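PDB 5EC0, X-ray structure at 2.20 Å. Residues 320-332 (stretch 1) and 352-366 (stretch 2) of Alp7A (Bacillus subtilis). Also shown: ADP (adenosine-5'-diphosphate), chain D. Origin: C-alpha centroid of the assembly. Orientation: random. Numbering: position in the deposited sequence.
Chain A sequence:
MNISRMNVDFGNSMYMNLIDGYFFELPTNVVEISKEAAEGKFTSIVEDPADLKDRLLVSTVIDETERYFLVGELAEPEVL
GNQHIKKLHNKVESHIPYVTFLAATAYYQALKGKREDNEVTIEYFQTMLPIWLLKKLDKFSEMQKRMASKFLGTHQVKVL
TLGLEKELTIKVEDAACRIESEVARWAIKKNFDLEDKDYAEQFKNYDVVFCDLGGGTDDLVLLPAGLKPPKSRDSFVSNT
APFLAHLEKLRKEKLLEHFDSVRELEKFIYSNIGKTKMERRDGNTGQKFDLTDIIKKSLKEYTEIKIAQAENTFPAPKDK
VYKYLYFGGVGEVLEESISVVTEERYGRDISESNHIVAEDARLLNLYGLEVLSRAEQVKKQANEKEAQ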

ATOM      1  N   LYS A 320     -30.747 -10.044  -6.639  1.00 70.19           N
ATOM      2  CA  LYS A 320     -29.914  -9.104  -5.917  1.00 71.64           C
ATOM      3  C   LYS A 320     -29.183  -8.190  -6.878  1.00 66.33           C
ATOM      4  O   LYS A 320     -28.771  -8.603  -7.963  1.00 63.42           O
ATOM      5  N   VAL A 321     -29.044  -6.938  -6.465  1.00 61.52           N
ATOM      6  CA  VAL A 321     -28.184  -5.989  -7.142  1.00 49.59           C
ATOM      7  C   VAL A 321     -26.961  -5.750  -6.265  1.00 50.14           C
ATOM      8  O   VAL A 321     -27.080  -5.322  -5.116  1.00 40.49           O
ATOM      9  N   TYR A 322     -25.792  -6.078  -6.799  1.00 39.68           N
ATOM     10  CA  TYR A 322     -24.534  -5.730  -6.160  1.00 37.01           C
ATOM     11  C   TYR A 322     -24.055  -4.367  -6.640  1.00 38.11           C
ATOM     12  O   TYR A 322     -24.349  -3.954  -7.761  1.00 44.30           O
ATOM     13  N   LYS A 323     -23.309  -3.670  -5.793  1.00 33.84           N
ATOM     14  CA  LYS A 323     -22.508  -2.539  -6.249  1.00 38.01           C
ATOM     15  C   LYS A 323     -21.033  -2.902  -6.149  1.00 32.39           C
ATOM     16  O   LYS A 323     -20.653  -3.811  -5.407  1.00 32.09           O
ATOM     17  N   TYR A 324     -20.214  -2.190  -6.914  1.00 35.26           N
ATOM     18  CA  TYR A 324     -18.788  -2.470  -7.013  1.00 33.64           C
ATOM     19  C   TYR A 324     -18.001  -1.226  -6.659  1.00 33.57           C
ATOM     20  O   TYR A 324     -18.211  -0.150  -7.243  1.00 35.32           O
ATOM     21  N   LEU A 325     -17.117  -1.368  -5.677  1.00 28.74           N
ATOM     22  CA  LEU A 325     -16.204  -0.301  -5.315  1.00 25.60           C
ATOM     23  C   LEU A 325     -14.786  -0.720  -5.651  1.00 29.30           C
ATOM     24  O   LEU A 325     -14.258  -1.652  -5.046  1.00 29.07           O
ATOM     25  N   TYR A 326     -14.176  -0.003  -6.596  1.00 27.79           N
ATOM     26  CA  TYR A 326     -12.833  -0.301  -7.109  1.00 26.12           C
ATOM     27  C   TYR A 326     -11.776   0.595  -6.474  1.00 26.30           C
ATOM     28  O   TYR A 326     -11.942   1.808  -6.430  1.00 28.74           O
ATOM     29  N   PHE A 327     -10.695   0.005  -5.971  1.00 32.89           N
ATOM     30  CA  PHE A 327      -9.578   0.800  -5.448  1.00 25.79           C
ATOM     31  C   PHE A 327      -8.225   0.089  -5.645  1.00 26.93           C
ATOM     32  O   PHE A 327      -8.080  -0.771  -6.510  1.00 24.03           O
ATOM     33  N   GLY A 328      -7.230   0.447  -4.837  1.00 24.06           N
ATOM     34  CA  GLY A 328      -5.866   0.051  -5.142  1.00 28.55           C
ATOM     35  C   GLY A 328      -5.256   1.005  -6.165  1.00 28.76           C
ATOM     36  O   GLY A 328      -5.972   1.814  -6.778  1.00 25.04           O
ATOM     37  N   GLY A 329      -3.938   0.906  -6.349  1.00 25.83           N
ATOM     38  CA  GLY A 329      -3.207   1.790  -7.246  1.00 26.64           C
ATOM     39  C   GLY A 329      -3.548   1.558  -8.711  1.00 26.66           C
ATOM     40  O   GLY A 329      -3.551   2.485  -9.523  1.00 43.00           O
ATOM     41  N   VAL A 330      -3.834   0.314  -9.063  1.00 26.37           N
ATOM     42  CA  VAL A 330      -4.253   0.019 -10.426  1.00 26.60           C
ATOM     43  C   VAL A 330      -5.681   0.521 -10.662  1.00 27.97           C
ATOM     44  O   VAL A 330      -6.007   0.962 -11.763  1.00 30.52           O
ATOM     45  N   GLY A 331      -6.519   0.494  -9.622  1.00 28.28           N
ATOM     46  CA  GLY A 331      -7.904   0.924  -9.756  1.00 26.96           C
ATOM     47  C   GLY A 331      -7.943   2.398 -10.124  1.00 29.61           C
ATOM     48  O   GLY A 331      -8.712   2.833 -10.976  1.00 31.34           O
ATOM     49  N   GLU A 332      -7.081   3.155  -9.461  1.00 30.46           N
ATOM     50  CA  GLU A 332      -6.852   4.572  -9.726  1.00 31.61           C
ATOM     51  C   GLU A 332      -6.484   4.837 -11.190  1.00 30.93           C
ATOM     52  O   GLU A 332      -7.013   5.741 -11.821  1.00 38.50           O
ATOM     53  N   GLU A 352     -22.824   4.248 -13.709  1.00 40.27           N
ATOM     54  CA  GLU A 352     -22.625   5.383 -12.812  1.00 43.32           C
ATOM     55  C   GLU A 352     -23.007   5.091 -11.353  1.00 46.33           C
ATOM     56  O   GLU A 352     -22.290   5.491 -10.438  1.00 43.08           O
ATOM     57  N   SER A 353     -24.122   4.400 -11.123  1.00 39.47           N
ATOM     58  CA  SER A 353     -24.577   4.205  -9.749  1.00 38.98           C
ATOM     59  C   SER A 353     -24.000   2.946  -9.098  1.00 39.61           C
ATOM     60  O   SER A 353     -23.885   2.882  -7.872  1.00 39.91           O
ATOM     61  N   ASN A 354     -23.618   1.957  -9.902  1.00 36.68           N
ATOM     62  CA  ASN A 354     -23.191   0.667  -9.344  1.00 36.89           C
ATOM     63  C   ASN A 354     -21.709   0.341  -9.486  1.00 36.04           C
ATOM     64  O   ASN A 354     -21.233  -0.610  -8.868  1.00 37.31           O
ATOM     65  N   HIS A 355     -20.975   1.090 -10.307  1.00 33.30           N
ATOM     66  CA  HIS A 355     -19.555   0.809 -10.439  1.00 32.95           C
ATOM     67  C   HIS A 355     -18.758   2.055 -10.083  1.00 33.62           C
ATOM     68  O   HIS A 355     -18.552   2.940 -10.912  1.00 38.56           O
ATOM     69  N   ILE A 356     -18.344   2.106  -8.814  1.00 34.93           N
ATOM     70  CA  ILE A 356     -17.719   3.277  -8.203  1.00 34.74           C
ATOM     71  C   ILE A 356     -16.209   3.091  -7.994  1.00 28.50           C
ATOM     72  O   ILE A 356     -15.762   2.100  -7.416  1.00 31.24           O
ATOM     73  N   VAL A 357     -15.425   4.036  -8.490  1.00 31.69           N
ATOM     74  CA  VAL A 357     -14.001   4.045  -8.215  1.00 26.27           C
ATOM     75  C   VAL A 357     -13.816   4.944  -7.003  1.00 28.75           C
ATOM     76  O   VAL A 357     -14.276   6.087  -7.007  1.00 27.50           O
ATOM     77  N   ALA A 358     -13.196   4.414  -5.952  1.00 23.79           N
ATOM     78  CA  ALA A 358     -12.905   5.213  -4.754  1.00 27.27           C
ATOM     79  C   ALA A 358     -11.965   6.375  -5.057  1.00 32.80           C
ATOM     80  O   ALA A 358     -11.006   6.226  -5.817  1.00 33.45           O
ATOM     81  N   GLU A 359     -12.256   7.535  -4.475  1.00 36.02           N
ATOM     82  CA  GLU A 359     -11.268   8.597  -4.377  1.00 41.38           C
ATOM     83  C   GLU A 359     -10.240   8.118  -3.359  1.00 41.30           C
ATOM     84  O   GLU A 359     -10.594   7.388  -2.436  1.00 39.86           O
ATOM     85  N   ASP A 360      -8.978   8.500  -3.536  1.00 40.34           N
ATOM     86  CA  ASP A 360      -7.900   7.980  -2.687  1.00 34.50           C
ATOM     87  C   ASP A 360      -7.811   6.468  -2.812  1.00 31.62           C
ATOM     88  O   ASP A 360      -7.523   5.774  -1.824  1.00 25.42           O
ATOM     89  N   ALA A 361      -8.067   5.963  -4.022  1.00 26.67           N
ATOM     90  CA  ALA A 361      -8.074   4.531  -4.271  1.00 27.87           C
ATOM     91  C   ALA A 361      -6.741   3.884  -3.883  1.00 24.70           C
ATOM     92  O   ALA A 361      -6.723   2.834  -3.247  1.00 25.88           O
ATOM     93  N   ARG A 362      -5.624   4.508  -4.245  1.00 26.46           N
ATOM     94  CA  ARG A 362      -4.335   3.922  -3.892  1.00 22.63           C
ATOM     95  C   ARG A 362      -4.102   3.879  -2.366  1.00 27.54           C
ATOM     96  O   ARG A 362      -3.431   2.984  -1.863  1.00 27.86           O
ATOM     97  N   LEU A 363      -4.666   4.831  -1.632  1.00 28.91           N
ATOM     98  CA  LEU A 363      -4.382   4.935  -0.204  1.00 23.77           C
ATOM     99  C   LEU A 363      -5.500   4.414   0.698  1.00 23.95           C
ATOM    100  O   LEU A 363      -5.402   4.534   1.921  1.00 27.19           O
ATOM    101  N   LEU A 364      -6.538   3.817   0.109  1.00 24.51           N
ATOM    102  CA  LEU A 364      -7.745   3.462   0.874  1.00 29.07           C
ATOM    103  C   LEU A 364      -7.469   2.477   2.032  1.00 24.26           C
ATOM    104  O   LEU A 364      -7.976   2.667   3.149  1.00 18.84           O
ATOM    105  N   ASN A 365      -6.687   1.429   1.774  1.00 17.17           N
ATOM    106  CA  ASN A 365      -6.320   0.485   2.841  1.00 24.66           C
ATOM    107  C   ASN A 365      -5.645   1.216   4.022  1.00 28.62           C
ATOM    108  O   ASN A 365      -6.066   1.078   5.183  1.00 24.55           O
ATOM    109  N   LEU A 366      -4.611   2.001   3.709  1.00 24.41           N
ATOM    110  CA  LEU A 366      -3.892   2.811   4.699  1.00 22.32           C
ATOM    111  C   LEU A 366      -4.835   3.715   5.499  1.00 22.52           C
ATOM    112  O   LEU A 366      -4.727   3.834   6.719  1.00 26.66           O
TER

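Strand 322-327 runs parallel to the short strand 355-357, and the backbone ladder between them satisfies the N and O of Tyr-324 and Tyr-326. Tyr-324 N donates to Asn-354 O (2.7 Å), and Ile-356 N donates to Tyr-324 O (2.8 Å). Tyr-326 N then donates to Ile-356 O (2.8 Å), and Ala-358 N to Tyr-326 O (2.9 Å). Past the strand, Gly-328 N donates to Ala-361 O at 2.9 Å, which ties the start of the glycine segment to the end of the type II turn 358-361.

Side chains alternate between the two faces of the sheet. Tyr-324, Tyr-326, His-355 and Val-357 share one face. Both tyrosines and the histidine have chi1 in m. Tyr-326 OH and His-355 ND1 lie 2.7 Å apart and are hydrogen-bonded, so each satisfies the other; either could be the donor. The rings of these two meet rim to rim. The Tyr-324 and His-355 rings are nearly parallel (8°) but slid apart, with barely any overlap.

Leu-325 and Ile-356 occupy the other face. Leu-325 is t, p; its CD1 touches Ile-356 CG2 at 3.8 Å, and its CD2 lies 4.0 Å from Leu-364 CD2. Phe-327 points toward stretch 2 with chi1 p. Its CB packs on Ala-361 CB (3.8 Å) and Ala-358 CB (4.0 Å). Leu-364, also pointing toward its partner, places CD2 over one face of the Phe-327 ring, 3.9 Å from the ring centroid.

Lys-323 is extended (m, t, t, t). Its NZ donates to water 1 (O) at 3.0 Å, and that water O donates to Ser-353 O at 2.6 Å. The lysine thus reaches a backbone acceptor through solvent. NZ also has a hydrogen bond elsewhere in the structure.

Glu-332 and Arg-362 are linked in two ways. Arg-362 N donates to Glu-332 OE2 at 3.3 Å. Water 2 (O) donates to Glu-332 OE1 at 2.9 Å and accepts from Arg-362 NE at 3.1 Å. The direct separation, Glu-332 OE1 to Arg-362 NE, is 4.6 Å, too long for a salt bridge; the water bridges the two groups. Arg-362 NH1 and NH2 are satisfied elsewhere in the structure.

ADP borders this corner. Its C6 lies over one face of the Arg-362 guanidinium, 3.3 Å from Arg-362 NE. Gly-329 N donates to ADP O2A at 2.8 Å. A CB on Gly-329 would clash with ADP O4' (1.9 Å), so the absent side chain leaves room for the nucleotide.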

ATOM      1  CB  LYS A 320     -28.902  -9.833  -5.022  1.00 74.26           C
ATOM      2  CG  LYS A 320     -29.479 -10.341  -3.707  1.00 77.85           C
ATOM      3  CD  LYS A 320     -28.414 -10.364  -2.614  1.00 75.37           C
ATOM      4  CE  LYS A 320     -28.973  -9.854  -1.292  1.00 74.65           C
ATOM      5  NZ  LYS A 320     -28.148 -10.271  -0.121  1.00 70.68           N
ATOM      6  CB  VAL A 321     -28.909  -4.659  -7.426  1.00 49.99           C
ATOM      7  CG1 VAL A 321     -28.007  -3.714  -8.193  1.00 43.20           C
ATOM      8  CG2 VAL A 321     -30.194  -4.908  -8.209  1.00 48.43           C
ATOM      9  CB  TYR A 322     -23.453  -6.760  -6.472  1.00 36.30           C
ATOM     10  CG  TYR A 322     -23.539  -8.081  -5.743  1.00 44.72           C
ATOM     11  CD1 TYR A 322     -24.507  -8.317  -4.772  1.00 42.70           C
ATOM     12  CD2 TYR A 322     -22.635  -9.103  -6.031  1.00 41.41           C
ATOM     13  CE1 TYR A 322     -24.571  -9.538  -4.118  1.00 43.68           C
ATOM     14  CE2 TYR A 322     -22.696 -10.317  -5.386  1.00 38.18           C
ATOM     15  CZ  TYR A 322     -23.661 -10.534  -4.431  1.00 39.36           C
ATOM     16  OH  TYR A 322     -23.708 -11.748  -3.789  1.00 40.70           O
ATOM     17  CB  LYS A 323     -22.817  -1.271  -5.449  1.00 32.29           C
ATOM     18  CG  LYS A 323     -24.134  -0.623  -5.872  1.00 39.31           C
ATOM     19  CD  LYS A 323     -24.534   0.557  -4.991  1.00 38.71           C
ATOM     20  CE  LYS A 323     -25.755   1.254  -5.562  1.00 36.66           C
ATOM     21  NZ  LYS A 323     -26.178   2.400  -4.727  1.00 37.21           N
ATOM     22  CB  TYR A 324     -18.439  -2.968  -8.425  1.00 36.29           C
ATOM     23  CG  TYR A 324     -19.127  -4.280  -8.734  1.00 37.12           C
ATOM     24  CD1 TYR A 324     -20.476  -4.320  -9.072  1.00 39.99           C
ATOM     25  CD2 TYR A 324     -18.437  -5.479  -8.646  1.00 38.52           C
ATOM     26  CE1 TYR A 324     -21.115  -5.514  -9.314  1.00 33.97           C
ATOM     27  CE2 TYR A 324     -19.057  -6.672  -8.896  1.00 32.16           C
ATOM     28  CZ  TYR A 324     -20.398  -6.686  -9.223  1.00 35.12           C
ATOM     29  OH  TYR A 324     -21.010  -7.875  -9.467  1.00 36.83           O
ATOM     30  CB  LEU A 325     -16.296   0.064  -3.831  1.00 31.33           C
ATOM     31  CG  LEU A 325     -15.437   1.318  -3.577  1.00 36.32           C
ATOM     32  CD1 LEU A 325     -16.236   2.608  -3.781  1.00 34.84           C
ATOM     33  CD2 LEU A 325     -14.672   1.322  -2.237  1.00 29.01           C
ATOM     34  CB  TYR A 326     -12.796  -0.134  -8.647  1.00 25.10           C
ATOM     35  CG  TYR A 326     -13.847  -0.941  -9.396  1.00 27.61           C
ATOM     36  CD1 TYR A 326     -13.582  -2.239  -9.816  1.00 28.22           C
ATOM     37  CD2 TYR A 326     -15.097  -0.407  -9.679  1.00 30.21           C
ATOM     38  CE1 TYR A 326     -14.529  -2.982 -10.489  1.00 32.66           C
ATOM     39  CE2 TYR A 326     -16.055  -1.145 -10.363  1.00 27.84           C
ATOM     40  CZ  TYR A 326     -15.761  -2.431 -10.758  1.00 30.41           C
ATOM     41  OH  TYR A 326     -16.691  -3.182 -11.426  1.00 29.62           O
ATOM     42  CB  PHE A 327      -9.796   1.174  -3.951  1.00 24.71           C
ATOM     43  CG  PHE A 327     -10.037  -0.009  -3.026  1.00 26.32           C
ATOM     44  CD1 PHE A 327     -11.270  -0.643  -2.991  1.00 24.19           C
ATOM     45  CD2 PHE A 327      -9.037  -0.456  -2.169  1.00 24.74           C
ATOM     46  CE1 PHE A 327     -11.487  -1.730  -2.142  1.00 23.51           C
ATOM     47  CE2 PHE A 327      -9.247  -1.518  -1.309  1.00 29.50           C
ATOM     48  CZ  PHE A 327     -10.473  -2.159  -1.289  1.00 23.57           C
ATOM     49  CB  VAL A 330      -4.128  -1.490 -10.732  1.00 32.25           C
ATOM     50  CG1 VAL A 330      -4.729  -1.836 -12.099  1.00 32.40           C
ATOM     51  CG2 VAL A 330      -2.654  -1.898 -10.698  1.00 27.77           C
ATOM     52  CB  GLU A 332      -5.744   5.080  -8.788  1.00 27.06           C
ATOM     53  CG  GLU A 332      -5.580   6.590  -8.742  1.00 35.77           C
ATOM     54  CD  GLU A 332      -4.689   7.036  -7.581  1.00 48.04           C
ATOM     55  OE1 GLU A 332      -3.579   7.526  -7.861  1.00 47.54           O
ATOM     56  OE2 GLU A 332      -5.101   6.897  -6.394  1.00 45.04           O
ATOM     57  CB  GLU A 352     -23.409   6.602 -13.322  1.00 49.41           C
ATOM     58  CG  GLU A 352     -22.561   7.581 -14.147  1.00 58.31           C
ATOM     59  CD  GLU A 352     -23.389   8.629 -14.887  1.00 74.46           C
ATOM     60  OE1 GLU A 352     -24.405   9.102 -14.327  1.00 73.30           O
ATOM     61  OE2 GLU A 352     -23.022   8.976 -16.034  1.00 81.35           O
ATOM     62  CB  SER A 353     -26.104   4.163  -9.689  1.00 48.66           C
ATOM     63  OG  SER A 353     -26.618   3.098 -10.468  1.00 55.93           O
ATOM     64  CB  ASN A 354     -23.990  -0.478  -9.972  1.00 39.11           C
ATOM     65  CG  ASN A 354     -25.460  -0.432  -9.605  1.00 43.67           C
ATOM     66  OD1 ASN A 354     -25.918   0.498  -8.939  1.00 41.39           O
ATOM     67  ND2 ASN A 354     -26.207  -1.435 -10.048  1.00 46.12           N
ATOM     68  CB  HIS A 355     -19.245   0.277 -11.845  1.00 32.77           C
ATOM     69  CG  HIS A 355     -19.878  -1.058 -12.129  1.00 37.40           C
ATOM     70  ND1 HIS A 355     -19.228  -2.256 -11.901  1.00 40.01           N
ATOM     71  CD2 HIS A 355     -21.108  -1.381 -12.599  1.00 34.56           C
ATOM     72  CE1 HIS A 355     -20.030  -3.259 -12.231  1.00 35.16           C
ATOM     73  NE2 HIS A 355     -21.174  -2.753 -12.658  1.00 36.04           N
ATOM     74  CB  ILE A 356     -18.360   3.614  -6.820  1.00 39.40           C
ATOM     75  CG1 ILE A 356     -19.894   3.526  -6.863  1.00 36.12           C
ATOM     76  CG2 ILE A 356     -17.876   4.965  -6.316  1.00 26.12           C
ATOM     77  CD1 ILE A 356     -20.561   4.555  -7.762  1.00 36.74           C
ATOM     78  CB  VAL A 357     -13.167   4.553  -9.420  1.00 38.49           C
ATOM     79  CG1 VAL A 357     -11.654   4.550  -9.081  1.00 26.43           C
ATOM     80  CG2 VAL A 357     -13.459   3.712 -10.674  1.00 24.93           C
ATOM     81  CB  ALA A 358     -12.296   4.347  -3.671  1.00 22.98           C
ATOM     82  CB  GLU A 359     -11.915   9.915  -3.958  1.00 53.19           C
ATOM     83  CG  GLU A 359     -12.234  10.836  -5.130  1.00 70.97           C
ATOM     84  CD  GLU A 359     -13.630  11.434  -5.044  1.00 83.52           C
ATOM     85  OE1 GLU A 359     -14.454  10.913  -4.257  1.00 85.87           O
ATOM     86  OE2 GLU A 359     -13.904  12.420  -5.766  1.00 87.07           O
ATOM     87  CB  ASP A 360      -8.108   8.357  -1.215  1.00 35.12           C
ATOM     88  CG  ASP A 360      -8.188   9.857  -0.998  1.00 39.12           C
ATOM     89  OD1 ASP A 360      -7.335  10.583  -1.546  1.00 39.96           O
ATOM     90  OD2 ASP A 360      -9.100  10.302  -0.274  1.00 41.38           O
ATOM     91  CB  ALA A 361      -8.403   4.248  -5.722  1.00 21.78           C
ATOM     92  CB  ARG A 362      -3.189   4.672  -4.567  1.00 22.58           C
ATOM     93  CG  ARG A 362      -1.879   3.923  -4.485  1.00 23.27           C
ATOM     94  CD  ARG A 362      -0.818   4.485  -5.477  1.00 34.93           C
ATOM     95  NE  ARG A 362      -0.342   5.823  -5.114  1.00 34.92           N
ATOM     96  CZ  ARG A 362       0.754   6.045  -4.392  1.00 37.91           C
ATOM     97  NH1 ARG A 362       1.481   5.021  -3.971  1.00 35.37           N
ATOM     98  NH2 ARG A 362       1.137   7.283  -4.099  1.00 34.93           N
ATOM     99  CB  LEU A 363      -4.080   6.382   0.168  1.00 25.34           C
ATOM    100  CG  LEU A 363      -2.855   7.033  -0.491  1.00 34.53           C
ATOM    101  CD1 LEU A 363      -2.520   8.383   0.168  1.00 29.09           C
ATOM    102  CD2 LEU A 363      -1.660   6.107  -0.476  1.00 27.84           C
ATOM    103  CB  LEU A 364      -8.820   2.882  -0.061  1.00 27.76           C
ATOM    104  CG  LEU A 364     -10.262   3.071   0.415  1.00 23.70           C
ATOM    105  CD1 LEU A 364     -10.622   4.561   0.432  1.00 21.24           C
ATOM    106  CD2 LEU A 364     -11.264   2.290  -0.446  1.00 18.59           C
ATOM    107  CB  ASN A 365      -5.394  -0.618   2.307  1.00 26.88           C
ATOM    108  CG  ASN A 365      -6.149  -1.746   1.596  1.00 29.30           C
ATOM    109  OD1 ASN A 365      -7.235  -2.147   2.012  1.00 31.92           O
ATOM    110  ND2 ASN A 365      -5.575  -2.245   0.508  1.00 27.76           N
ATOM    111  CB  LEU A 366      -2.837   3.671   4.011  1.00 20.42           C
ATOM    112  CG  LEU A 366      -1.897   4.500   4.876  1.00 21.88           C
ATOM    113  CD1 LEU A 366      -1.323   3.656   5.972  1.00 22.29           C
ATOM    114  CD2 LEU A 366      -0.762   5.083   4.003  1.00 23.35           C
TER
HETATM  115  PB  ADP D 403       0.661  -3.506  -5.158  1.00 58.56           P
HETATM  116  O1B ADP D 403       0.889  -3.206  -3.681  1.00 38.66           O
HETATM  117  O2B ADP D 403       0.292  -4.940  -5.499  1.00 56.80           O
HETATM  118  O3B ADP D 403       1.702  -2.969  -6.112  1.00 62.29           O
HETATM  119  PA  ADP D 403      -0.873  -1.054  -5.310  1.00 33.43           P
HETATM  120  O1A ADP D 403       0.273  -0.447  -4.531  1.00 40.40           O
HETATM  121  O2A ADP D 403      -2.307  -0.786  -4.888  1.00 24.57           O
HETATM  122  O3A ADP D 403      -0.671  -2.651  -5.509  1.00 54.81           O
HETATM  123  O5' ADP D 403      -0.738  -0.619  -6.840  1.00 44.01           O
HETATM  124  C5' ADP D 403       0.508  -0.275  -7.432  1.00 39.49           C
HETATM  125  C4' ADP D 403       0.126   0.415  -8.724  1.00 31.93           C
HETATM  126  O4' ADP D 403      -0.354   1.717  -8.404  1.00 33.87           O
HETATM  127  C3' ADP D 403       1.275   0.634  -9.689  1.00 34.83           C
HETATM  128  O3' ADP D 403       1.284  -0.379 -10.694  1.00 41.55           O
HETATM  129  C2' ADP D 403       0.982   1.981 -10.322  1.00 38.61           C
HETATM  130  O2' ADP D 403       0.604   1.754 -11.679  1.00 31.46           O
HETATM  131  C1' ADP D 403      -0.204   2.545  -9.548  1.00 35.07           C
HETATM  132  N9  ADP D 403      -0.035   3.948  -9.104  1.00 33.40           N
HETATM  133  C8  ADP D 403      -0.990   4.887  -9.269  1.00 37.07           C
HETATM  134  N7  ADP D 403      -0.593   6.080  -8.772  1.00 38.40           N
HETATM  135  C5  ADP D 403       0.636   5.904  -8.262  1.00 32.10           C
HETATM  136  C6  ADP D 403       1.602   6.794  -7.590  1.00 39.87           C
HETATM  137  N6  ADP D 403       1.283   8.101  -7.382  1.00 49.53           N
HETATM  138  N1  ADP D 403       2.778   6.254  -7.199  1.00 34.59           N
HETATM  139  C2  ADP D 403       3.064   4.952  -7.428  1.00 34.28           C
HETATM  140  N3  ADP D 403       2.233   4.071  -8.039  1.00 27.02           N
HETATM  141  C4  ADP D 403       1.013   4.495  -8.480  1.00 27.07           C
HETATM  142  O   HOH W   1     -24.238   4.467  -5.796  1.00 39.00           O
HETATM  143  O   HOH W   2      -1.963   8.429  -5.639  1.00 36.65           O